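Local coordinates for signal recognition particle 54 kDa protein (PDB 7EPK) that is the SRP54-type component of an archaeal signal recognition particle, combining a helical bundle, a P-loop GTPase-family domain and a signal peptide binding domain, at residues L56-P61 and R67-K72; F12-G17 and M293-S298. One frame throughout, in Å; residues are numbered along the deposited sequence.

Contact 1: L56-P61 and R67-K72; sequences LKEEPP and RDWMIK
In the helix-to-helix connection of the SRP54-type helical bundle, P60 and P61 lie over one face of the W69 indole, an example of CH-pi packing of proline on tryptophan. The two prolines share the ring between them. P60 places CA over the five-membered ring, 3.6 Å from its centroid and 11° off the normal, while P61 sets CD over the six-membered ring at 3.7 Å from that centroid. On the same face, the carbonyl atom E59 O stands 3.4 Å above the ring plane near its rim, so main chain as well as pyrrolidine carbons rests on the indole. Helix 41-57 ends just before E58, and the chain that leads on toward helix 66-81 runs across the tryptophan; the nearest backbones are those of P60 and W69, with CA atoms 5.5 Å apart. W69 already points its CB at this chain, and chi1 near 180° (-174°), with CG opposite the backbone N, carries the indole outward to it. E58 meets the ring differently: its CB lies at the edge, in the ring plane, 4.0 Å from W69 NE1. Its extended chain crosses the indole at about a right angle, and E58 OE1 comes obliquely to W69 CZ2 at 3.8 Å, the carboxylate turned 51° from the ring and paired in a salt bridge with R54 on helix 41-57. P61 also touches E307 of helix 293-320.

Contact 2: F12-G17 and M293-S298; sequences FLRGGG and MGDLES
L13 and D295 mark the closest backbone approach, with CA atoms 8.9 Å apart, where the end of helix 4-13 faces the first turn of helix 293-320; at that separation side chains must bridge the gap. R14, the first residue to leave helical geometry after L13, does so with its tip. Its NH2 donates to D295 OD2 over 2.8 Å, a hydrogen bond that is also a salt bridge, with an N-H...O angle of 149°. The two flat groups play unequal parts. D295 OD2 lies at the guanidinium edge and close to its plane, whereas NH2 comes to that oxygen from above the carboxylate, 68° out of its plane. The planes are steeply inclined to each other, and the pair is joined through one nitrogen and one oxygen: D295 OD1 stays 4.0 Å from R14 NH2. A bend at chi2 (87°) directs the arginine, which leaves the backbone at an angle to the partner helix, toward the aspartate. Beside this polar bridge L13 adds a looser apolar touch, its CD2 4.2 Å from D295 CB, and the leucine packs further along the same helix on L299 and R302. The contact buries just 102 Å² and lies at the surface. Its chemistry implies, at this contact, a one-bond electrostatic tie between the helical bundle and the long helix 293-320, in which R14 and the nearby N-terminus of that helix would both be expected to favour the charged form of D295.

Contacts 1 and 2 show how one helix can serve two neighbours: their centres lie 14 Å apart, and helix 66-81, which carries the tryptophan of contact 1, packs against helix 4-13 of contact 2. I71 CD1 meets F12 CD2 at 3.5 Å, and D68 OD1 lies 3.4 Å from L13 CD1. R67 NH1 probably bonds to F12 O, although its modelled length is doubtfully short. D68 also forms a salt bridge with R302, giving helix 293-320 another charged tie to the bundle besides that of contact 2. None of the four segments belongs to the guanosine-5'-diphosphate pocket, whose residues fall between positions 104 and 273.

Contact 1: L56-P61 and R67-K72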
ATOM      1  N   LEU A  56      10.131  13.650  17.350  1.00 51.36           N
ATOM      2  CA  LEU A  56      11.298  14.305  17.990  1.00 50.11           C
ATOM      3  C   LEU A  56      12.338  14.673  16.940  1.00 49.31           C
ATOM      4  O   LEU A  56      13.059  15.648  17.186  1.00 52.24           O
ATOM      5  CB  LEU A  56      11.908  13.359  19.033  1.00 52.68           C
ATOM      6  CG  LEU A  56      11.618  13.682  20.496  1.00 50.91           C
ATOM      7  CD1 LEU A  56      10.158  14.047  20.694  1.00 57.32           C
ATOM      8  CD2 LEU A  56      11.964  12.498  21.367  1.00 52.42           C
ATOM      9  N   LYS A  57      12.456  13.888  15.867  1.00 51.41           N
ATOM     10  CA  LYS A  57      13.554  14.003  14.864  1.00 59.87           C
ATOM     11  C   LYS A  57      13.074  14.818  13.647  1.00 54.89           C
ATOM     12  O   LYS A  57      13.892  15.543  13.006  1.00 49.40           O
ATOM     13  CB  LYS A  57      14.036  12.603  14.451  1.00 66.24           C
ATOM     14  CG  LYS A  57      14.768  11.792  15.520  1.00 67.69           C
ATOM     15  CD  LYS A  57      15.149  10.384  15.080  1.00 71.94           C
ATOM     16  CE  LYS A  57      13.936   9.523  14.781  1.00 76.55           C
ATOM     17  NZ  LYS A  57      14.297   8.125  14.448  1.00 80.50           N
ATOM     18  N   GLU A  58      11.795  14.686  13.330  1.00 52.96           N
ATOM     19  CA  GLU A  58      11.161  15.297  12.141  1.00 56.85           C
ATOM     20  C   GLU A  58      10.297  16.477  12.605  1.00 62.66           C
ATOM     21  O   GLU A  58       9.718  16.429  13.706  1.00 71.77           O
ATOM     22  CB  GLU A  58      10.373  14.234  11.373  1.00 52.70           C
ATOM     23  CG  GLU A  58      11.199  12.998  11.059  1.00 58.66           C
ATOM     24  CD  GLU A  58      10.500  11.879  10.300  1.00 63.61           C
ATOM     25  OE1 GLU A  58       9.381  12.099   9.783  1.00 59.41           O
ATOM     26  OE2 GLU A  58      11.089  10.788  10.221  1.00 69.25           O
ATOM     27  N   GLU A  59      10.233  17.514  11.779  1.00 67.22           N
ATOM     28  CA  GLU A  59       9.413  18.731  11.994  1.00 68.52           C
ATOM     29  C   GLU A  59       8.627  18.966  10.713  1.00 59.44           C
ATOM     30  O   GLU A  59       9.072  18.659   9.611  1.00 70.38           O
ATOM     31  CB  GLU A  59      10.294  19.931  12.376  1.00 80.14           C
ATOM     32  CG  GLU A  59      11.585  20.058  11.561  1.00 89.76           C
ATOM     33  CD  GLU A  59      12.701  19.069  11.902  1.00108.05           C
ATOM     34  OE1 GLU A  59      13.404  19.285  12.921  1.00113.30           O
ATOM     35  OE2 GLU A  59      12.872  18.073  11.149  1.00115.89           O
ATOM     36  N   PRO A  60       7.413  19.511  10.798  1.00 55.02           N
ATOM     37  CA  PRO A  60       6.629  19.762   9.589  1.00 57.67           C
ATOM     38  C   PRO A  60       7.406  20.556   8.539  1.00 61.64           C
ATOM     39  O   PRO A  60       7.956  21.601   8.852  1.00 71.50           O
ATOM     40  CB  PRO A  60       5.426  20.586  10.084  1.00 56.74           C
ATOM     41  CG  PRO A  60       5.676  20.866  11.564  1.00 53.46           C
ATOM     42  CD  PRO A  60       6.752  19.919  12.038  1.00 50.66           C
ATOM     43  N   PRO A  61       7.451  20.147   7.254  1.00 72.01           N
ATOM     44  CA  PRO A  61       8.101  20.958   6.221  1.00 74.07           C
ATOM     45  C   PRO A  61       7.518  22.370   6.105  1.00 74.44           C
ATOM     46  O   PRO A  61       6.344  22.580   6.445  1.00 62.70           O
ATOM     47  CB  PRO A  61       7.810  20.184   4.929  1.00 75.11           C
ATOM     48  CG  PRO A  61       6.574  19.388   5.270  1.00 76.59           C
ATOM     49  CD  PRO A  61       6.814  18.946   6.696  1.00 77.16           C
ATOM     50  N   ARG A  67      -0.443  19.654  13.102  1.00 53.98           N
ATOM     51  CA  ARG A  67      -1.425  18.548  13.212  1.00 59.62           C
ATOM     52  C   ARG A  67      -1.339  17.698  11.947  1.00 64.91           C
ATOM     53  O   ARG A  67      -1.191  16.467  12.081  1.00 72.05           O
ATOM     54  CB  ARG A  67      -2.848  19.068  13.419  1.00 54.69           C
ATOM     55  CG  ARG A  67      -3.104  19.554  14.837  1.00 54.15           C
ATOM     56  CD  ARG A  67      -4.358  20.405  14.931  1.00 53.07           C
ATOM     57  NE  ARG A  67      -4.281  21.245  16.105  1.00 48.00           N
ATOM     58  CZ  ARG A  67      -5.018  21.080  17.176  1.00 50.61           C
ATOM     59  NH1 ARG A  67      -5.934  20.129  17.190  1.00 56.31           N
ATOM     60  NH2 ARG A  67      -4.842  21.865  18.229  1.00 51.55           N
ATOM     61  N   ASP A  68      -1.406  18.328  10.771  1.00 67.91           N
ATOM     62  CA  ASP A  68      -1.354  17.601   9.472  1.00 68.18           C
ATOM     63  C   ASP A  68      -0.104  16.705   9.493  1.00 62.01           C
ATOM     64  O   ASP A  68      -0.208  15.538   9.083  1.00 67.05           O
ATOM     65  CB  ASP A  68      -1.475  18.549   8.266  1.00 67.44           C
ATOM     66  CG  ASP A  68      -2.854  19.191   8.100  1.00 67.52           C
ATOM     67  OD1 ASP A  68      -3.816  18.668   8.701  1.00 61.21           O
ATOM     68  OD2 ASP A  68      -2.960  20.227   7.380  1.00 70.23           O
ATOM     69  N   TRP A  69       1.010  17.186  10.037  1.00 48.81           N
ATOM     70  CA  TRP A  69       2.296  16.447  10.010  1.00 51.71           C
ATOM     71  C   TRP A  69       2.234  15.267  10.970  1.00 51.68           C
ATOM     72  O   TRP A  69       3.010  14.321  10.811  1.00 51.84           O
ATOM     73  CB  TRP A  69       3.456  17.364  10.396  1.00 53.35           C
ATOM     74  CG  TRP A  69       4.806  16.740  10.256  1.00 55.12           C
ATOM     75  CD1 TRP A  69       5.751  16.608  11.232  1.00 61.20           C
ATOM     76  CD2 TRP A  69       5.378  16.187   9.051  1.00 69.13           C
ATOM     77  NE1 TRP A  69       6.881  16.021  10.718  1.00 73.35           N
ATOM     78  CE2 TRP A  69       6.680  15.741   9.384  1.00 74.51           C
ATOM     79  CE3 TRP A  69       4.921  16.012   7.733  1.00 66.35           C
ATOM     80  CZ2 TRP A  69       7.523  15.144   8.442  1.00 75.08           C
ATOM     81  CZ3 TRP A  69       5.754  15.424   6.807  1.00 72.95           C
ATOM     82  CH2 TRP A  69       7.039  14.997   7.159  1.00 79.16           C
ATOM     83  N   MET A  70       1.425  15.382  12.009  1.00 51.68           N
ATOM     84  CA  MET A  70       1.418  14.372  13.090  1.00 53.39           C
ATOM     85  C   MET A  70       0.560  13.205  12.607  1.00 51.28           C
ATOM     86  O   MET A  70       0.974  12.070  12.839  1.00 60.59           O
ATOM     87  CB  MET A  70       0.868  14.924  14.414  1.00 49.31           C
ATOM     88  CG  MET A  70       0.961  13.928  15.548  1.00 46.44           C
ATOM     89  SD  MET A  70       2.654  13.420  15.882  1.00 49.47           S
ATOM     90  CE  MET A  70       2.364  12.511  17.399  1.00 49.99           C
ATOM     91  N   ILE A  71      -0.572  13.479  11.959  1.00 47.07           N
ATOM     92  CA  ILE A  71      -1.447  12.415  11.403  1.00 50.09           C
ATOM     93  C   ILE A  71      -0.677  11.681  10.294  1.00 51.47           C
ATOM     94  O   ILE A  71      -0.776  10.448  10.230  1.00 50.48           O
ATOM     95  CB  ILE A  71      -2.780  12.996  10.921  1.00 51.27           C
ATOM     96  CG1 ILE A  71      -3.584  13.541  12.095  1.00 51.78           C
ATOM     97  CG2 ILE A  71      -3.569  11.949  10.145  1.00 58.98           C
ATOM     98  CD1 ILE A  71      -3.844  12.501  13.162  1.00 54.91           C
ATOM     99  N   LYS A  72       0.093  12.408   9.489  1.00 48.61           N
ATOM    100  CA  LYS A  72       0.934  11.832   8.411  1.00 51.26           C
ATOM    101  C   LYS A  72       1.936  10.855   9.034  1.00 51.63           C
ATOM    102  O   LYS A  72       2.318   9.893   8.352  1.00 61.44           O
ATOM    103  CB  LYS A  72       1.615  12.968   7.645  1.00 58.23           C
ATOM    104  CG  LYS A  72       2.791  12.591   6.756  1.00 60.88           C
ATOM    105  CD  LYS A  72       2.402  12.092   5.395  1.00 64.98           C
ATOM    106  CE  LYS A  72       3.463  12.420   4.374  1.00 68.08           C
ATOM    107  NZ  LYS A  72       4.818  12.248   4.954  1.00 73.86           N
TER

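Contact 2: F12-G17 and M293-S298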
ATOM      1  N   PHE A  12      -8.802  15.664  16.905  1.00 61.74           N
ATOM      2  CA  PHE A  12      -7.392  16.114  16.785  1.00 59.35           C
ATOM      3  C   PHE A  12      -7.260  17.136  15.651  1.00 66.92           C
ATOM      4  O   PHE A  12      -6.658  18.212  15.865  1.00 76.32           O
ATOM      5  CB  PHE A  12      -6.424  14.965  16.522  1.00 52.57           C
ATOM      6  CG  PHE A  12      -4.980  15.401  16.413  1.00 49.88           C
ATOM      7  CD1 PHE A  12      -4.315  15.939  17.498  1.00 43.85           C
ATOM      8  CD2 PHE A  12      -4.269  15.245  15.232  1.00 51.21           C
ATOM      9  CE1 PHE A  12      -2.981  16.303  17.408  1.00 44.04           C
ATOM     10  CE2 PHE A  12      -2.933  15.610  15.144  1.00 49.61           C
ATOM     11  CZ  PHE A  12      -2.289  16.138  16.236  1.00 46.63           C
ATOM     12  N   LEU A  13      -7.815  16.829  14.481  1.00 67.68           N
ATOM     13  CA  LEU A  13      -7.555  17.623  13.249  1.00 73.28           C
ATOM     14  C   LEU A  13      -8.255  18.990  13.354  1.00 74.37           C
ATOM     15  O   LEU A  13      -7.685  19.983  12.836  1.00 68.91           O
ATOM     16  CB  LEU A  13      -8.003  16.801  12.035  1.00 72.71           C
ATOM     17  CG  LEU A  13      -7.193  16.974  10.748  1.00 82.64           C
ATOM     18  CD1 LEU A  13      -5.695  16.902  10.988  1.00 79.41           C
ATOM     19  CD2 LEU A  13      -7.602  15.912   9.735  1.00 93.64           C
ATOM     20  N   ARG A  14      -9.404  19.054  14.040  1.00 73.44           N
ATOM     21  CA  ARG A  14     -10.256  20.266  14.151  1.00 80.01           C
ATOM     22  C   ARG A  14     -10.287  20.702  15.621  1.00 80.29           C
ATOM     23  O   ARG A  14      -9.373  21.460  16.014  1.00 81.74           O
ATOM     24  CB  ARG A  14     -11.645  20.002  13.559  1.00 86.21           C
ATOM     25  CG  ARG A  14     -11.706  20.013  12.033  1.00 91.61           C
ATOM     26  CD  ARG A  14     -11.398  18.667  11.383  1.00100.72           C
ATOM     27  NE  ARG A  14     -11.905  18.501  10.015  1.00102.18           N
ATOM     28  CZ  ARG A  14     -11.858  17.371   9.298  1.00 93.73           C
ATOM     29  NH1 ARG A  14     -12.350  17.352   8.073  1.00 91.22           N
ATOM     30  NH2 ARG A  14     -11.330  16.264   9.795  1.00 96.03           N
ATOM     31  N   GLY A  15     -11.254  20.207  16.401  1.00 78.96           N
ATOM     32  CA  GLY A  15     -11.503  20.582  17.813  1.00 86.55           C
ATOM     33  C   GLY A  15     -10.245  21.029  18.551  1.00 87.58           C
ATOM     34  O   GLY A  15      -9.658  20.190  19.279  1.00101.01           O
ATOM     35  N   GLY A  16      -9.889  22.317  18.424  1.00 73.84           N
ATOM     36  CA  GLY A  16      -8.548  22.875  18.699  1.00 71.60           C
ATOM     37  C   GLY A  16      -8.135  22.770  20.164  1.00 78.32           C
ATOM     38  O   GLY A  16      -8.021  21.610  20.684  1.00 77.66           O
ATOM     39  N   GLY A  17      -7.881  23.922  20.808  1.00 65.90           N
ATOM     40  CA  GLY A  17      -7.244  23.991  22.140  1.00 63.54           C
ATOM     41  C   GLY A  17      -5.728  23.869  22.038  1.00 55.26           C
ATOM     42  O   GLY A  17      -5.222  23.939  20.913  1.00 50.58           O
ATOM     43  N   MET A 293     -10.901   7.857   5.538  1.00 83.82           N
ATOM     44  CA  MET A 293     -10.433   7.843   4.126  1.00 79.07           C
ATOM     45  C   MET A 293     -10.546   9.251   3.537  1.00 69.44           C
ATOM     46  O   MET A 293      -9.580   9.684   2.899  1.00 54.22           O
ATOM     47  CB  MET A 293     -11.287   6.859   3.317  1.00 93.59           C
ATOM     48  CG  MET A 293     -10.615   6.267   2.084  1.00 99.80           C
ATOM     49  SD  MET A 293     -11.532   4.795   1.519  1.00100.41           S
ATOM     50  CE  MET A 293     -13.151   5.505   1.193  1.00 99.05           C
ATOM     51  N   GLY A 294     -11.666   9.946   3.780  1.00 74.35           N
ATOM     52  CA  GLY A 294     -11.902  11.338   3.326  1.00 82.34           C
ATOM     53  C   GLY A 294     -10.807  12.305   3.790  1.00 87.25           C
ATOM     54  O   GLY A 294     -10.019  12.790   2.940  1.00 79.77           O
ATOM     55  N   ASP A 295     -10.757  12.579   5.097  1.00 86.32           N
ATOM     56  CA  ASP A 295      -9.709  13.404   5.752  1.00 84.73           C
ATOM     57  C   ASP A 295      -8.329  12.982   5.249  1.00 73.07           C
ATOM     58  O   ASP A 295      -7.620  13.827   4.683  1.00 78.47           O
ATOM     59  CB  ASP A 295      -9.724  13.263   7.279  1.00100.62           C
ATOM     60  CG  ASP A 295     -11.101  13.377   7.913  1.00113.10           C
ATOM     61  OD1 ASP A 295     -12.098  13.288   7.160  1.00113.32           O
ATOM     62  OD2 ASP A 295     -11.163  13.552   9.159  1.00104.00           O
ATOM     63  N   LEU A 296      -7.953  11.724   5.456  1.00 63.92           N
ATOM     64  CA  LEU A 296      -6.542  11.294   5.293  1.00 62.68           C
ATOM     65  C   LEU A 296      -6.035  11.642   3.893  1.00 67.11           C
ATOM     66  O   LEU A 296      -4.879  12.090   3.802  1.00 70.29           O
ATOM     67  CB  LEU A 296      -6.374   9.798   5.547  1.00 56.34           C
ATOM     68  CG  LEU A 296      -4.916   9.354   5.582  1.00 61.56           C
ATOM     69  CD1 LEU A 296      -4.194   9.905   6.804  1.00 64.13           C
ATOM     70  CD2 LEU A 296      -4.814   7.852   5.572  1.00 64.36           C
ATOM     71  N   GLU A 297      -6.824  11.415   2.838  1.00 73.03           N
ATOM     72  CA  GLU A 297      -6.332  11.658   1.454  1.00 83.39           C
ATOM     73  C   GLU A 297      -6.343  13.175   1.200  1.00 84.30           C
ATOM     74  O   GLU A 297      -5.390  13.672   0.531  1.00 80.42           O
ATOM     75  CB  GLU A 297      -7.080  10.826   0.409  1.00 83.16           C
ATOM     76  CG  GLU A 297      -8.486  11.306   0.113  1.00 90.50           C
ATOM     77  CD  GLU A 297      -9.332  10.255  -0.583  1.00 92.13           C
ATOM     78  OE1 GLU A 297      -8.748   9.235  -1.011  1.00 87.36           O
ATOM     79  OE2 GLU A 297     -10.570  10.448  -0.673  1.00 86.98           O
ATOM     80  N   SER A 298      -7.316  13.902   1.764  1.00 75.48           N
ATOM     81  CA  SER A 298      -7.326  15.393   1.759  1.00 80.32           C
ATOM     82  C   SER A 298      -6.005  15.919   2.353  1.00 83.36           C
ATOM     83  O   SER A 298      -5.362  16.806   1.734  1.00 84.76           O
ATOM     84  CB  SER A 298      -8.533  15.964   2.482  1.00 78.13           C
ATOM     85  OG  SER A 298      -8.340  17.344   2.789  1.00 74.03           O
TER